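Local coordinates for protein Ribose/Galactose Isomerase (Vibrio parahaemolyticus, PDB 3ONO) that probably interconverts aldose and ketose sugar phosphates, as a member of the LacAB/RpiB isomerase family, in an assembly of four chains, at residues 52-55 / 56-59; 102-105 / 106-110; 131-134 / 135-139; 194-197 / 198-202. All coordinates share one frame; numbering follows the deposited sequence.

Interaction 1 of 4, residues 52-55 / 56-59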
# COMPACT_ATOMS: atom_id res chain seq x y z
N ILE A 52 15.39 18.86 9.11
CA ILE A 52 15.68 19.33 10.45
C ILE A 52 14.99 20.67 10.69
O ILE A 52 14.35 20.88 11.72
CB ILE A 52 17.21 19.52 10.70
CG1 ILE A 52 17.95 18.19 10.52
CG2 ILE A 52 17.46 20.09 12.12
CD1 ILE A 52 17.53 17.10 11.49
N HIS A 53 15.11 21.58 9.74
CA HIS A 53 14.50 22.90 9.89
C HIS A 53 12.99 22.76 9.95
O HIS A 53 12.33 23.51 10.66
CB HIS A 53 14.90 23.82 8.74
CG HIS A 53 16.38 23.96 8.59
ND1 HIS A 53 17.08 23.42 7.52
CD2 HIS A 53 17.31 24.55 9.38
CE1 HIS A 53 18.36 23.69 7.66
NE2 HIS A 53 18.53 24.37 8.79
N LEU A 54 12.43 21.81 9.20
CA LEU A 54 10.98 21.63 9.22
C LEU A 54 10.45 21.41 10.64
O LEU A 54 9.41 21.99 11.03
CB LEU A 54 10.56 20.46 8.31
CG LEU A 54 10.91 20.60 6.83
CD1 LEU A 54 10.43 19.36 6.04
CD2 LEU A 54 10.31 21.87 6.22
N GLY A 55 11.10 20.55 11.41
CA GLY A 55 10.63 20.29 12.76
C GLY A 55 10.66 21.54 13.62
O GLY A 55 9.74 21.79 14.42
N ILE A 56 11.72 22.32 13.48
CA ILE A 56 11.85 23.56 14.27
C ILE A 56 10.75 24.54 13.89
O ILE A 56 10.11 25.17 14.76
CB ILE A 56 13.24 24.20 14.06
CG1 ILE A 56 14.32 23.29 14.61
CG2 ILE A 56 13.31 25.58 14.73
CD1 ILE A 56 15.71 23.58 14.04
N MSE A 57 10.52 24.68 12.59
CA MSE A 57 9.41 25.50 12.09
C MSE A 57 8.06 25.02 12.60
O MSE A 57 7.22 25.83 12.99
CB MSE A 57 9.43 25.54 10.55
CG MSE A 57 10.74 26.08 10.04
SE MSE A 57 11.10 25.62 8.19
CE MSE A 57 10.04 27.05 7.46
N ALA A 58 7.85 23.71 12.62
CA ALA A 58 6.55 23.23 13.10
C ALA A 58 6.40 23.59 14.57
O ALA A 58 5.32 24.01 15.01
CB ALA A 58 6.44 21.72 12.91
N SER A 59 7.47 23.43 15.34
CA SER A 59 7.39 23.78 16.77
C SER A 59 7.07 25.26 16.94
O SER A 59 6.17 25.63 17.70
CB SER A 59 8.69 23.47 17.54
OG SER A 59 8.55 23.89 18.90
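The flat group that meets Met57 (present as selenomethionine) is the peptide carbonyl of His53. Its oxygen takes the N-H of Met57, with O to N 2.9 Å and the nitrogen nearly along the C=O axis, while Met57 CG settles 3.1 Å from the same His53 O. The CA–CB bond of His53 points away from the following turn, and its ring ND1 is hydrogen-bonded to the backbone N of Thr50. What His53 gives to Met57 from its own side chain is CB, 4.2 Å from SE. Leu54 CD2 also packs on the selenium, at 4.3 Å, roughly at right angles to His53 CB. With its bend at chi3 (83°), the flexible, unbranched chain can meet His53, Leu54 and Ala186 of helix 180-186. Branched Ile52 and Ile56 also touch, CG2 of Ile52 being 4.4 Å from CD1 of Ile56. Ile56 reaches Ala186 too, and Ile52 packs on Ile159 of the second subunit. In this interior turn of helix 51-63, apolar packing thus accompanies documented polar pairing: the N-H groups of Met57, Ala58 and Ser59 are bonded one turn back, Ile56 N only weakly, and Ser59 OG to Asn63.

Interaction 2 of 4, residues 102-105 / 106-110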
# COMPACT_ATOMS: atom_id res chain seq x y z
N PHE A 102 -7.80 10.11 8.24
CA PHE A 102 -9.00 9.98 9.06
C PHE A 102 -8.71 9.35 10.42
O PHE A 102 -9.06 9.91 11.46
CB PHE A 102 -10.08 9.18 8.35
CG PHE A 102 -11.31 9.02 9.18
CD1 PHE A 102 -12.18 10.08 9.36
CD2 PHE A 102 -11.56 7.83 9.83
CE1 PHE A 102 -13.30 9.95 10.14
CE2 PHE A 102 -12.70 7.69 10.62
CZ PHE A 102 -13.56 8.74 10.77
N LEU A 103 -8.05 8.19 10.41
CA LEU A 103 -7.72 7.50 11.66
C LEU A 103 -6.81 8.34 12.55
O LEU A 103 -6.98 8.38 13.77
CB LEU A 103 -7.04 6.16 11.39
CG LEU A 103 -7.95 5.12 10.72
CD1 LEU A 103 -7.15 3.90 10.33
CD2 LEU A 103 -9.12 4.78 11.67
N PHE A 104 -5.82 9.00 11.95
CA PHE A 104 -4.95 9.86 12.75
C PHE A 104 -5.78 10.91 13.49
O PHE A 104 -5.62 11.11 14.69
CB PHE A 104 -3.92 10.55 11.86
CG PHE A 104 -3.03 11.53 12.59
CD1 PHE A 104 -2.03 11.09 13.45
CD2 PHE A 104 -3.19 12.90 12.41
CE1 PHE A 104 -1.20 11.99 14.09
CE2 PHE A 104 -2.35 13.81 13.07
CZ PHE A 104 -1.36 13.34 13.91
N ASN A 105 -6.67 11.58 12.77
CA ASN A 105 -7.49 12.62 13.40
C ASN A 105 -8.36 12.08 14.51
O ASN A 105 -8.54 12.73 15.55
CB ASN A 105 -8.40 13.28 12.37
CG ASN A 105 -7.68 14.30 11.52
OD1 ASN A 105 -6.61 14.79 11.87
ND2 ASN A 105 -8.29 14.64 10.39
N GLN A 106 -8.93 10.90 14.31
CA GLN A 106 -9.85 10.35 15.30
C GLN A 106 -9.16 9.71 16.51
O GLN A 106 -9.61 9.88 17.64
CB GLN A 106 -10.82 9.36 14.68
CG GLN A 106 -11.66 9.93 13.53
CD GLN A 106 -12.14 11.34 13.81
OE1 GLN A 106 -12.60 11.66 14.92
NE2 GLN A 106 -12.03 12.21 12.79
N ILE A 107 -8.07 8.98 16.26
CA ILE A 107 -7.41 8.20 17.30
C ILE A 107 -6.35 9.03 18.02
O ILE A 107 -6.30 9.07 19.26
CB ILE A 107 -6.73 6.94 16.71
CG1 ILE A 107 -7.77 5.98 16.07
CG2 ILE A 107 -5.86 6.23 17.77
CD1 ILE A 107 -7.08 4.84 15.33
N ASN A 108 -5.51 9.71 17.25
CA ASN A 108 -4.40 10.44 17.84
C ASN A 108 -4.70 11.91 18.07
O ASN A 108 -4.19 12.51 19.02
CB ASN A 108 -3.17 10.27 16.95
CG ASN A 108 -2.93 8.82 16.59
OD1 ASN A 108 -3.28 8.38 15.49
ND2 ASN A 108 -2.37 8.06 17.52
N ASN A 109 -5.49 12.50 17.17
CA ASN A 109 -5.92 13.88 17.31
C ASN A 109 -4.70 14.77 17.44
O ASN A 109 -4.63 15.62 18.32
CB ASN A 109 -6.79 14.01 18.57
CG ASN A 109 -7.61 15.30 18.61
OD1 ASN A 109 -7.65 16.06 17.64
ND2 ASN A 109 -8.28 15.53 19.73
N GLY A 110 -3.71 14.55 16.58
CA GLY A 110 -2.48 15.32 16.61
C GLY A 110 -2.62 16.57 15.75
O GLY A 110 -3.72 16.91 15.33
O HOH W 1 -6.18 15.94 14.75
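Phe102 turns its ring toward Gln106 because its CG lies trans to the backbone nitrogen (chi1 179°), while a bend at chi2 (-41°) curls the Gln106 chain across the ring. The aliphatic CG of Gln106 then rests over one face of the Phe102 ring, 3.8 Å from the centroid, in a CH-pi contact. Glutamine suits the place doubly: its methylene covers the aromatic face, and its amide is gripped at both ends, NE2 by Lys140 O and OE1 by Glu143 N. Leu103 and Ile107 run side by side, CB of Leu103 being 4.2 Å from CD1 of Ile107.

The helix finishes in a widened, pi-type turn, where the carbonyl O of Phe104 accepts from both Asn108 N (2.9 Å) and Asn109 N (2.8 Å). Asn109 breaks the helix with positive phi, a conformation that asparagine tolerates well. Beyond it, Gly110 presents a bare CA 3.5 Å from Phe104 CZ, so that the ring can approach the backbone closely. A water 2.7 Å from Gly110 O can bridge to Asn105 OD1, though other acceptors compete for its protons; Asn105 ND2 is hydrogen-bonded to Ala136 O.

Helix 98-108 is the crossover of the beta-alpha-beta unit between strands 92-94 and 112-116. Its flanks meet Tyr145 of the same chain, Met82 of the second subunit and Trp123 and Leu127 of the third.

Interaction 3 of 4, residues 131-134 / 135-139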
# COMPACT_ATOMS: atom_id res chain seq x y z
N TYR A 131 -6.57 13.30 -2.12
CA TYR A 131 -7.50 12.49 -1.35
C TYR A 131 -7.12 12.49 0.14
O TYR A 131 -7.98 12.48 1.03
CB TYR A 131 -7.50 11.06 -1.88
CG TYR A 131 -7.95 10.89 -3.33
CD1 TYR A 131 -8.50 11.94 -4.05
CD2 TYR A 131 -7.82 9.65 -3.96
CE1 TYR A 131 -8.92 11.75 -5.38
CE2 TYR A 131 -8.23 9.46 -5.26
CZ TYR A 131 -8.76 10.51 -5.97
OH TYR A 131 -9.17 10.27 -7.27
N ILE A 132 -5.82 12.49 0.40
CA ILE A 132 -5.34 12.62 1.78
C ILE A 132 -5.85 13.93 2.39
O ILE A 132 -6.32 13.94 3.52
CB ILE A 132 -3.80 12.56 1.85
CG1 ILE A 132 -3.31 11.11 1.71
CG2 ILE A 132 -3.26 13.26 3.15
CD1 ILE A 132 -1.79 11.00 1.42
N PHE A 133 -5.76 15.02 1.64
CA PHE A 133 -6.19 16.31 2.17
C PHE A 133 -7.70 16.33 2.39
O PHE A 133 -8.20 16.91 3.35
CB PHE A 133 -5.75 17.46 1.27
CG PHE A 133 -4.25 17.68 1.22
CD1 PHE A 133 -3.43 17.23 2.25
CD2 PHE A 133 -3.66 18.33 0.14
CE1 PHE A 133 -2.02 17.43 2.21
CE2 PHE A 133 -2.27 18.54 0.08
CZ PHE A 133 -1.43 18.09 1.13
N GLU A 134 -8.42 15.67 1.49
CA GLU A 134 -9.87 15.57 1.61
C GLU A 134 -10.26 14.92 2.93
O GLU A 134 -11.21 15.36 3.58
CB GLU A 134 -10.44 14.75 0.44
CG GLU A 134 -10.29 15.47 -0.88
CD GLU A 134 -10.81 14.64 -2.07
OE1 GLU A 134 -11.21 13.47 -1.87
OE2 GLU A 134 -10.81 15.17 -3.20
N LYS A 135 -9.58 13.84 3.30
CA LYS A 135 -9.92 13.15 4.54
C LYS A 135 -9.32 13.83 5.78
O LYS A 135 -9.91 13.78 6.87
CB LYS A 135 -9.51 11.68 4.46
CG LYS A 135 -10.15 10.89 3.32
CD LYS A 135 -11.64 11.13 3.21
CE LYS A 135 -12.20 10.32 2.02
NZ LYS A 135 -13.53 10.79 1.58
N ALA A 136 -8.16 14.47 5.64
CA ALA A 136 -7.54 15.15 6.80
C ALA A 136 -8.34 16.35 7.28
O ALA A 136 -8.35 16.65 8.48
CB ALA A 136 -6.11 15.61 6.47
N PHE A 137 -9.01 17.03 6.37
CA PHE A 137 -9.52 18.37 6.67
C PHE A 137 -11.04 18.49 6.55
O PHE A 137 -11.59 19.59 6.61
CB PHE A 137 -8.78 19.39 5.80
CG PHE A 137 -7.29 19.38 6.01
CD1 PHE A 137 -6.76 19.48 7.28
CD2 PHE A 137 -6.42 19.21 4.94
CE1 PHE A 137 -5.39 19.45 7.50
CE2 PHE A 137 -5.06 19.17 5.13
CZ PHE A 137 -4.53 19.30 6.43
N THR A 138 -11.70 17.35 6.39
CA THR A 138 -13.16 17.29 6.39
C THR A 138 -13.61 16.66 7.71
O THR A 138 -13.01 15.70 8.19
CB THR A 138 -13.69 16.40 5.24
OG1 THR A 138 -13.19 16.88 3.98
CG2 THR A 138 -15.21 16.41 5.19
N GLY A 139 -14.66 17.21 8.31
CA GLY A 139 -15.27 16.56 9.45
C GLY A 139 -14.64 16.89 10.79
O GLY A 139 -13.83 17.80 10.90
O HOH W 2 -13.17 12.77 -0.24
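Phe133 and Phe137, one helical turn apart, lie side by side and point the same way, with CE2 of Phe137 3.8 Å from CD1 of Phe133. Phe137 CD2 also comes within 3.3 Å of the carbonyl O of Phe133, which receives a weak bond from Phe137 N. On one face of the Phe137 ring the methyl of Ala136 sits centrally, 3.7 Å above the plane; so small a residue can fill that spot without pushing the ring away. At the helix end Thr138 bends its hydroxyl back to the chain: with OG1 beside its own backbone N (chi1 -56°), it donates to Glu134 O over a short 2.5 Å, in the carbonyl plane.

This is the C-terminal end of helix 125-136 in an alpha-beta-alpha sandwich. The two phenylalanines lie between the helices and the sheet, touching Val71 of strand 69-74 and Leu25 of helix 18-31, and Phe69 meets the Phe137 ring edge-to-face.

Glu134 and Lys135 lie at a subunit interface. A water links them, at 2.6 Å from Glu134 OE1 and 2.7 Å from Lys135 NZ, but each has its salt-bridge partner in the third subunit: Glu134 pairs with Lys135 there, and Lys135 with Glu134. The ammonium of Lys135 also makes a cation-pi contact with Tyr131 of that subunit, and Tyr131 receives Lys135 of that subunit in the same way.

Interaction 4 of 4, residues 194-197 / 198-202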
# COMPACT_ATOMS: atom_id res chain seq x y z
N GLU A 194 6.15 35.99 7.51
CA GLU A 194 4.86 36.62 7.28
C GLU A 194 3.75 35.89 8.02
O GLU A 194 2.87 36.51 8.61
CB GLU A 194 4.56 36.68 5.78
CG GLU A 194 3.32 37.50 5.44
CD GLU A 194 2.99 37.48 3.96
OE1 GLU A 194 3.84 37.02 3.16
OE2 GLU A 194 1.87 37.93 3.59
N CYS A 195 3.80 34.56 7.98
CA CYS A 195 2.82 33.75 8.70
C CYS A 195 3.03 33.93 10.21
O CYS A 195 2.10 34.27 10.93
CB CYS A 195 2.95 32.27 8.30
SG CYS A 195 1.99 31.12 9.31
N PHE A 196 4.26 33.71 10.67
CA PHE A 196 4.54 33.73 12.10
C PHE A 196 4.16 35.05 12.77
O PHE A 196 3.40 35.09 13.74
CB PHE A 196 6.02 33.45 12.36
CG PHE A 196 6.40 33.57 13.80
CD1 PHE A 196 5.97 32.62 14.72
CD2 PHE A 196 7.15 34.65 14.26
CE1 PHE A 196 6.31 32.73 16.07
CE2 PHE A 196 7.50 34.77 15.59
CZ PHE A 196 7.09 33.82 16.50
N PHE A 197 4.70 36.14 12.25
CA PHE A 197 4.50 37.43 12.91
C PHE A 197 3.05 37.91 12.87
O PHE A 197 2.60 38.63 13.78
CB PHE A 197 5.47 38.47 12.36
CG PHE A 197 6.89 38.26 12.82
CD1 PHE A 197 7.19 38.30 14.17
CD2 PHE A 197 7.91 38.03 11.92
CE1 PHE A 197 8.49 38.11 14.61
CE2 PHE A 197 9.20 37.84 12.35
CZ PHE A 197 9.49 37.88 13.70
N ALA A 198 2.32 37.51 11.85
CA ALA A 198 0.92 37.88 11.70
C ALA A 198 0.02 37.14 12.68
O ALA A 198 -1.05 37.64 13.05
CB ALA A 198 0.46 37.62 10.27
N HIS A 199 0.43 35.94 13.09
CA HIS A 199 -0.49 35.08 13.83
C HIS A 199 0.04 34.59 15.19
O HIS A 199 -0.72 33.99 15.95
CB HIS A 199 -0.91 33.90 12.95
CG HIS A 199 -1.62 34.31 11.70
ND1 HIS A 199 -2.92 34.76 11.70
CD2 HIS A 199 -1.20 34.36 10.41
CE1 HIS A 199 -3.29 35.05 10.46
NE2 HIS A 199 -2.26 34.82 9.66
N CYS A 200 1.30 34.87 15.50
CA CYS A 200 1.86 34.44 16.79
C CYS A 200 1.05 34.98 17.96
O CYS A 200 0.74 36.16 18.01
CB CYS A 200 3.32 34.89 16.93
SG CYS A 200 4.06 34.59 18.55
N GLN A 201 0.71 34.11 18.91
CA GLN A 201 -0.07 34.51 20.07
C GLN A 201 0.74 34.44 21.35
O GLN A 201 0.21 34.62 22.44
CB GLN A 201 -1.29 33.62 20.24
CG GLN A 201 -2.23 33.59 19.06
CD GLN A 201 -3.59 33.08 19.46
OE1 GLN A 201 -4.00 33.22 20.62
NE2 GLN A 201 -4.31 32.49 18.51
N VAL A 202 2.04 34.16 21.21
CA VAL A 202 2.90 33.99 22.38
C VAL A 202 4.10 34.93 22.33
O VAL A 202 5.08 34.67 21.64
CB VAL A 202 3.40 32.54 22.48
CG1 VAL A 202 4.31 32.38 23.70
CG2 VAL A 202 2.22 31.59 22.53
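Cys200 lies against the ring of Phe196 in a Cys sulfur-aromatic contact at the end of helix 190-199, before the turn into helix 203-212. Its CB begins 3.2 Å from the carbonyl O of Phe196, then stands over one face of that residue's ring, offset toward the rim, at 4.0 Å from the centroid. SG, the next atom, slides outward to an oblique position 3.7 Å from Phe196 CZ. Both torsions favour this: CG of Phe196 is trans to its nitrogen (chi1 175°), and so is SG of Cys200 (chi1 173°). So short a side chain sets CB and polarisable sulfur against the ring and lets SG accept an N-H. The same Phe196 O is shared by two backbone donors, Cys200 N at 2.7 Å, nearly in line with the carbonyl, and His199 N, above the carbonyl plane. His199 turns the edge of its ring to Cys195 O, with CD2 3.3 Å away, and its ring meets Phe37. The flat Phe196 ring bridges helices, touching Ile60 and Leu61 of helix 51-63 and Ile205 and Val209 of helix 203-212. Val202, at the N-cap position of that helix, sends its backbone N-H to Cys200 SG, with N 3.4 Å from the sulfur.

How the interactions relate
All four contacts are local turns of single helices, so they follow one another in series: none closes a long loop, and none nests in or crosses another. Interaction 1 lies on helix 51-63, which in sequence connects strand 35-38 to strand 69-74. Interaction 2 ends helix 98-108, and interaction 3 ends helix 125-136, across the chain's centre from interaction 1. These two touch through Asn105 ND2 and Ala136 O, 2.8 Å apart and probably hydrogen-bonded, and both face the third subunit. Interaction 4 belongs to the C-terminal helices; its nearest atoms are about 7 Å from those of interaction 1, yet the helix that carries interaction 1 also supports interaction 4.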